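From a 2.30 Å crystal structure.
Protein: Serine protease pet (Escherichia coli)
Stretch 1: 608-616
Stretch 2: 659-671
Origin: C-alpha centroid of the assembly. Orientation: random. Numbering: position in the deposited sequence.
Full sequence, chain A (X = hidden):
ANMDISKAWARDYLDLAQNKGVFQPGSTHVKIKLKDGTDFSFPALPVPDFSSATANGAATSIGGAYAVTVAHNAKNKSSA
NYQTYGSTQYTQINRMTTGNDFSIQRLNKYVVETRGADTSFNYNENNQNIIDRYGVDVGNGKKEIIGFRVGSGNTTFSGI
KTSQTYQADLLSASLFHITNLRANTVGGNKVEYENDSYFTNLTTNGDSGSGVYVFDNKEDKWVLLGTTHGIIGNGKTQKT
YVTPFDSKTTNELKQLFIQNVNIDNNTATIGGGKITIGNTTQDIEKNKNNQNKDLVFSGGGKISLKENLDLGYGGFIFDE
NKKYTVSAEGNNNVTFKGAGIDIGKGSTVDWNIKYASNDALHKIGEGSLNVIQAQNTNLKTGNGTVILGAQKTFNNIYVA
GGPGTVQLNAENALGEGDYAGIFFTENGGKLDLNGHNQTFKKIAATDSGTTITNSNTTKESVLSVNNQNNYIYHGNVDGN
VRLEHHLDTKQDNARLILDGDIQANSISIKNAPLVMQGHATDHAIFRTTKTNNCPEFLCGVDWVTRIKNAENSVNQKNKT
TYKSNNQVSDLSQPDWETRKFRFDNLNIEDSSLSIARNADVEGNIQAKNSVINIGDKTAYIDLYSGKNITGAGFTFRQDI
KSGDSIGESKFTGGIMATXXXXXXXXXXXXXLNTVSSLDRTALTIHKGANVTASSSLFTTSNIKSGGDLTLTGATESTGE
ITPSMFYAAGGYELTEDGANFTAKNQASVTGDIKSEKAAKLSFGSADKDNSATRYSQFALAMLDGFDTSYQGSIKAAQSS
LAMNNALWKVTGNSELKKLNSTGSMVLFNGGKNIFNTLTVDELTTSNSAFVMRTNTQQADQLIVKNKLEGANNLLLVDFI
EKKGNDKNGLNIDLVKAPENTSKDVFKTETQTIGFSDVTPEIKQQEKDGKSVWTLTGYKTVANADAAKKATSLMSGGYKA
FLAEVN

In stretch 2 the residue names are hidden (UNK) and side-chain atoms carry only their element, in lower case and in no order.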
ATOM      1  N   LYS A 608     -11.371   3.767  22.654  1.00 36.97           N
ATOM      2  CA  LYS A 608     -11.589   3.841  24.082  1.00 39.58           C
ATOM      3  C   LYS A 608     -10.261   3.698  24.804  1.00 40.80           C
ATOM      4  O   LYS A 608      -9.537   2.726  24.583  1.00 36.67           O
ATOM      5  CB  LYS A 608     -12.572   2.757  24.532  1.00 44.16           C
ATOM      6  CG  LYS A 608     -12.853   2.740  26.023  1.00 43.45           C
ATOM      7  CD  LYS A 608     -13.518   1.431  26.440  1.00 50.97           C
ATOM      8  CE  LYS A 608     -14.910   1.207  25.798  1.00 53.18           C
ATOM      9  NZ  LYS A 608     -14.864   0.540  24.436  1.00 51.69           N
ATOM     10  N   ASN A 609      -9.955   4.677  25.657  1.00 42.17           N
ATOM     11  CA  ASN A 609      -8.705   4.699  26.416  1.00 41.48           C
ATOM     12  C   ASN A 609      -7.506   4.265  25.563  1.00 38.29           C
ATOM     13  O   ASN A 609      -6.689   3.448  25.978  1.00 38.86           O
ATOM     14  CB  ASN A 609      -8.820   3.806  27.653  1.00 41.90           C
ATOM     15  CG  ASN A 609      -7.613   3.924  28.572  1.00 45.36           C
ATOM     16  OD1 ASN A 609      -7.127   5.031  28.838  1.00 41.00           O
ATOM     17  ND2 ASN A 609      -7.100   2.775  29.032  1.00 49.46           N
ATOM     18  N   SER A 610      -7.430   4.811  24.359  1.00 35.57           N
ATOM     19  CA  SER A 610      -6.446   4.390  23.392  1.00 34.85           C
ATOM     20  C   SER A 610      -5.737   5.582  22.737  1.00 34.33           C
ATOM     21  O   SER A 610      -6.238   6.708  22.739  1.00 35.10           O
ATOM     22  CB  SER A 610      -7.108   3.522  22.315  1.00 34.48           C
ATOM     23  OG  SER A 610      -7.500   2.261  22.819  1.00 35.01           O
ATOM     24  N   VAL A 611      -4.566   5.309  22.178  1.00 36.70           N
ATOM     25  CA  VAL A 611      -3.771   6.314  21.496  1.00 38.15           C
ATOM     26  C   VAL A 611      -3.830   6.118  19.981  1.00 37.13           C
ATOM     27  O   VAL A 611      -3.669   5.006  19.478  1.00 35.93           O
ATOM     28  CB  VAL A 611      -2.310   6.279  21.992  1.00 39.27           C
ATOM     29  CG1 VAL A 611      -1.408   7.062  21.071  1.00 37.89           C
ATOM     30  CG2 VAL A 611      -2.234   6.857  23.404  1.00 39.51           C
ATOM     31  N   ILE A 612      -4.105   7.206  19.266  1.00 37.24           N
ATOM     32  CA  ILE A 612      -4.137   7.185  17.809  1.00 37.11           C
ATOM     33  C   ILE A 612      -3.106   8.145  17.218  1.00 36.52           C
ATOM     34  O   ILE A 612      -3.229   9.376  17.345  1.00 37.45           O
ATOM     35  CB  ILE A 612      -5.520   7.566  17.272  1.00 37.81           C
ATOM     36  CG1 ILE A 612      -6.605   6.728  17.952  1.00 35.80           C
ATOM     37  CG2 ILE A 612      -5.557   7.441  15.745  1.00 35.64           C
ATOM     38  CD1 ILE A 612      -7.999   6.936  17.363  1.00 37.76           C
ATOM     39  N   ASN A 613      -2.076   7.588  16.595  1.00 38.31           N
ATOM     40  CA  ASN A 613      -1.091   8.425  15.925  1.00 39.73           C
ATOM     41  C   ASN A 613      -1.264   8.332  14.416  1.00 39.57           C
ATOM     42  O   ASN A 613      -0.875   7.347  13.785  1.00 38.48           O
ATOM     43  CB  ASN A 613       0.327   8.037  16.342  1.00 40.38           C
ATOM     44  CG  ASN A 613       0.550   8.167  17.846  1.00 50.38           C
ATOM     45  OD1 ASN A 613       0.085   9.124  18.479  1.00 50.74           O
ATOM     46  ND2 ASN A 613       1.258   7.199  18.428  1.00 53.97           N
ATOM     47  N   ILE A 614      -1.911   9.346  13.856  1.00 37.12           N
ATOM     48  CA  ILE A 614      -2.041   9.477  12.409  1.00 34.79           C
ATOM     49  C   ILE A 614      -0.855  10.216  11.836  1.00 36.84           C
ATOM     50  O   ILE A 614      -0.576  11.355  12.234  1.00 38.25           O
ATOM     51  CB  ILE A 614      -3.309  10.215  12.045  1.00 34.45           C
ATOM     52  CG1 ILE A 614      -4.476   9.620  12.841  1.00 37.48           C
ATOM     53  CG2 ILE A 614      -3.531  10.153  10.560  1.00 34.52           C
ATOM     54  CD1 ILE A 614      -5.839   9.830  12.217  1.00 37.20           C
ATOM     55  N   GLY A 615      -0.157   9.575  10.905  1.00 33.63           N
ATOM     56  CA  GLY A 615       1.084  10.104  10.371  1.00 34.29           C
ATOM     57  C   GLY A 615       2.231   9.897  11.344  1.00 34.33           C
ATOM     58  O   GLY A 615       3.058  10.782  11.536  1.00 37.17           O
ATOM     59  N   ASP A 616       2.255   8.733  11.977  1.00 33.66           N
ATOM     60  CA  ASP A 616       3.331   8.329  12.881  1.00 38.21           C
ATOM     61  C   ASP A 616       4.644   8.172  12.123  1.00 38.65           C
ATOM     62  O   ASP A 616       4.660   7.666  10.997  1.00 36.87           O
ATOM     63  CB  ASP A 616       2.970   7.003  13.587  1.00 35.35           C
ATOM     64  CG  ASP A 616       3.946   6.644  14.702  1.00 38.21           C
ATOM     65  OD1 ASP A 616       5.070   7.177  14.724  1.00 44.62           O
ATOM     66  OD2 ASP A 616       3.590   5.838  15.578  1.00 40.44           O
ATOM     67  N   UNK A 659     -11.205   9.367  26.235  1.00 42.28           N
ATOM     68  CA  UNK A 659      -9.845   9.440  26.779  1.00 41.56           C
ATOM     69  C   UNK A 659      -8.749   9.133  25.753  1.00 38.37           C
ATOM     70  O   UNK A 659      -8.957   9.291  24.554  1.00 35.71           O
ATOM     71  c   UNK A 659      -9.727   8.504  27.969  1.00 40.85           C
ATOM     72  o   UNK A 659     -11.463   8.022  29.536  1.00 49.60           O
ATOM     73  o   UNK A 659     -10.662  10.063  29.534  1.00 45.91           O
ATOM     74  c   UNK A 659     -10.681   8.887  29.100  1.00 48.31           C
ATOM     75  N   UNK A 660      -7.582   8.711  26.238  1.00 37.73           N
ATOM     76  CA  UNK A 660      -6.427   8.443  25.389  1.00 36.82           C
ATOM     77  C   UNK A 660      -5.899   9.740  24.791  1.00 42.65           C
ATOM     78  O   UNK A 660      -5.965  10.804  25.433  1.00 40.50           O
ATOM     79  N   UNK A 661      -5.461   9.694  23.531  1.00 42.56           N
ATOM     80  CA  UNK A 661      -5.099  10.900  22.790  1.00 43.40           C
ATOM     81  C   UNK A 661      -5.017  10.685  21.270  1.00 40.18           C
ATOM     82  O   UNK A 661      -4.930   9.553  20.805  1.00 38.78           O
ATOM     83  c   UNK A 661      -3.770  11.442  23.319  1.00 41.38           C
ATOM     84  o   UNK A 661      -2.744  10.495  23.109  1.00 44.85           O
ATOM     85  N   UNK A 662      -5.052  11.782  20.513  1.00 36.07           N
ATOM     86  CA  UNK A 662      -4.938  11.721  19.068  1.00 37.64           C
ATOM     87  C   UNK A 662      -3.832  12.646  18.586  1.00 40.12           C
ATOM     88  O   UNK A 662      -3.698  13.781  19.063  1.00 42.69           O
ATOM     89  c   UNK A 662      -8.763  11.572  18.189  1.00 33.92           C
ATOM     90  c   UNK A 662      -6.265  12.102  18.351  1.00 33.80           C
ATOM     91  c   UNK A 662      -7.404  11.191  18.794  1.00 33.73           C
ATOM     92  c   UNK A 662      -6.097  12.014  16.841  1.00 33.64           C
ATOM     93  N   UNK A 663      -3.043  12.168  17.629  1.00 41.91           N
ATOM     94  CA  UNK A 663      -1.899  12.920  17.140  1.00 43.05           C
ATOM     95  C   UNK A 663      -1.841  12.830  15.629  1.00 42.11           C
ATOM     96  O   UNK A 663      -1.951  11.743  15.055  1.00 42.60           O
ATOM     97  c   UNK A 663      -0.614  12.390  17.753  1.00 42.19           C
ATOM     98  o   UNK A 663       0.492  13.139  17.342  1.00 48.80           O
ATOM     99  N   UNK A 664      -1.676  13.972  14.978  1.00 36.53           N
ATOM    100  CA  UNK A 664      -1.595  14.006  13.529  1.00 35.08           C
ATOM    101  C   UNK A 664      -0.271  14.648  13.146  1.00 41.48           C
ATOM    102  O   UNK A 664      -0.004  15.806  13.478  1.00 46.77           O
ATOM    103  c   UNK A 664      -2.793  14.749  12.925  1.00 36.41           C
ATOM    104  c   UNK A 664      -5.361  14.614  12.836  1.00 38.15           C
ATOM    105  c   UNK A 664      -2.718  14.748  11.408  1.00 35.75           C
ATOM    106  c   UNK A 664      -4.081  14.074  13.422  1.00 36.30           C
ATOM    107  N   UNK A 665       0.577  13.868  12.486  1.00 35.79           N
ATOM    108  CA  UNK A 665       1.939  14.276  12.242  1.00 36.59           C
ATOM    109  C   UNK A 665       2.249  14.758  10.835  1.00 37.80           C
ATOM    110  O   UNK A 665       1.390  14.802   9.956  1.00 39.24           O
ATOM    111  N   UNK A 666       3.506  15.130  10.642  1.00 42.31           N
ATOM    112  CA  UNK A 666       3.979  15.692   9.388  1.00 44.49           C
ATOM    113  C   UNK A 666       3.594  14.848   8.164  1.00 44.55           C
ATOM    114  O   UNK A 666       3.671  13.619   8.193  1.00 45.74           O
ATOM    115  o   UNK A 666       5.222  17.434   7.690  1.00 49.90           O
ATOM    116  o   UNK A 666       7.250  16.681   8.077  1.00 64.74           O
ATOM    117  c   UNK A 666       6.028  16.725   8.328  1.00 52.54           C
ATOM    118  c   UNK A 666       5.496  15.874   9.458  1.00 47.40           C
ATOM    119  N   UNK A 667       3.134  15.533   7.118  1.00 43.78           N
ATOM    120  CA  UNK A 667       2.789  14.943   5.821  1.00 47.62           C
ATOM    121  C   UNK A 667       1.489  14.113   5.818  1.00 47.68           C
ATOM    122  O   UNK A 667       1.043  13.679   4.759  1.00 45.45           O
ATOM    123  c   UNK A 667       7.474  14.947   3.831  1.00 63.52           C
ATOM    124  c   UNK A 667       5.218  14.916   4.989  1.00 53.51           C
ATOM    125  c   UNK A 667       3.959  14.094   5.296  1.00 51.37           C
ATOM    126  c   UNK A 667       6.302  14.077   4.305  1.00 59.86           C
ATOM    127  n   UNK A 667       8.040  15.773   4.938  1.00 58.27           N
ATOM    128  N   UNK A 668       0.867  13.922   6.980  1.00 42.23           N
ATOM    129  CA  UNK A 668      -0.436  13.260   7.028  1.00 43.06           C
ATOM    130  C   UNK A 668      -1.528  14.149   6.426  1.00 42.38           C
ATOM    131  O   UNK A 668      -1.530  15.362   6.607  1.00 42.82           O
ATOM    132  c   UNK A 668      -0.800  12.872   8.466  1.00 37.41           C
ATOM    133  N   UNK A 669      -2.450  13.533   5.699  1.00 44.54           N
ATOM    134  CA  UNK A 669      -3.611  14.237   5.176  1.00 41.61           C
ATOM    135  C   UNK A 669      -4.883  13.559   5.661  1.00 39.68           C
ATOM    136  O   UNK A 669      -5.259  12.477   5.181  1.00 40.72           O
ATOM    137  c   UNK A 669      -4.845  15.036   3.156  1.00 40.19           C
ATOM    138  c   UNK A 669      -2.324  14.959   3.154  1.00 47.32           C
ATOM    139  c   UNK A 669      -3.612  14.294   3.648  1.00 44.48           C
ATOM    140  c   UNK A 669      -2.226  15.092   1.654  1.00 46.88           C
ATOM    141  N   UNK A 670      -5.526  14.222   6.619  1.00 38.09           N
ATOM    142  CA  UNK A 670      -6.748  13.770   7.250  1.00 36.79           C
ATOM    143  C   UNK A 670      -7.993  14.493   6.756  1.00 38.54           C
ATOM    144  O   UNK A 670      -8.020  15.730   6.704  1.00 41.89           O
ATOM    145  c   UNK A 670      -5.458  13.223   9.324  1.00 39.10           C
ATOM    146  c   UNK A 670      -6.668  13.960   8.761  1.00 37.39           C
ATOM    147  c   UNK A 670      -7.956  13.496   9.416  1.00 35.77           C
ATOM    148  N   UNK A 671      -9.023  13.720   6.427  1.00 37.58           N
ATOM    149  CA  UNK A 671     -10.319  14.251   6.027  1.00 38.42           C
ATOM    150  C   UNK A 671     -11.472  13.716   6.883  1.00 38.00           C
ATOM    151  O   UNK A 671     -11.992  12.627   6.649  1.00 41.53           O
ATOM    152  c   UNK A 671     -10.617  13.929   4.570  1.00 39.32           C
ATOM    153  c   UNK A 671     -11.955  14.528   4.152  1.00 40.40           C
ATOM    154  o   UNK A 671      -9.562  14.446   3.750  1.00 39.91           O
TER
HETATM  155  O   HOH W   1      -6.400   7.477  28.613  1.00 32.61           O
HETATM  156  O   HOH W   2      -9.441   6.777  23.001  1.00 30.72           O

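Position 659 carries two side-chain carbons, the second bearing two oxygens: a carboxylate bonded directly to CB, hence Asp 659. Its CB lies 4.2 Å from CA of Asn 609, and both carboxylate oxygens are hydrogen-bonded elsewhere in the structure. Position 660 has no side-chain atoms and is Gly 660. Its phi of 68° favours glycine, and an ideal CB would sit 1.8 Å from O of Ser 610, a clash. Water 1 links N of Gly 660 (2.9 Å) to OD1 of Asn 609 (2.6 Å).

Position 661 shows one carbon and one oxygen, so it is Ser 661; its OG lies 3.7 Å from CG2 of Val 611, on the face that this valine shares. Position 662 has four carbons, forked at the first, with one arm two carbons long: Ile 662. Its CG1 is 4.4 Å from CB of Ile 612, apolar beside apolar on a buried face. At 663 a carbon and an oxygen again mean serine, Ser 663, whose CB approaches OD1 of Asn 613 to 3.4 Å; a small polar residue suits this partly exposed face. Position 664 repeats the forked four-carbon pattern and is Ile 664, with CG1 4.2 Å from CB of Ile 614.

Position 665 is bare: Gly 665. An ideal CB would clash at 2.6 Å with O of Gly 615. Position 666, two carbons with two oxygens on the second, is Asp 666, its carboxylate leading away from stretch 1. Position 667, four carbons in a row ending in nitrogen, is Lys 667. Its NZ forms a salt bridge with OD2 of Asp 666 at 3.4 Å, including a weak hydrogen bond; both occupy the centre of a type II turn.

Position 668 has one carbon, Ala 668, whose CB is 3.9 Å from CA of Gly 615; a CB on that glycine would clash with it. Position 669, forked like 664, is Ile 669. Position 670, one carbon carrying two more, is Val 670; its CG2 packs 3.8 Å from CG2 of Ile 614. Position 671, one carbon carrying an oxygen and a carbon, is Thr 671. Like Ile 669 it is beta-branched, suiting an extended strand, and leaves stretch 1 untouched.

The contact is a parallel beta ladder. N of Ile 612 and N of Ile 614 donate to O of Ser 661 (2.9 Å) and O of Ser 663 (2.7 Å), while N of Ser 663 and N of Gly 665 return bonds to O of Ile 612 and O of Ile 614 (both 2.8 Å). Isoleucines pair on the buried face, and the serines meet Val 611 and Asn 613 on the other.

Stretch 2 659-671: DGSISIGDKAIVT
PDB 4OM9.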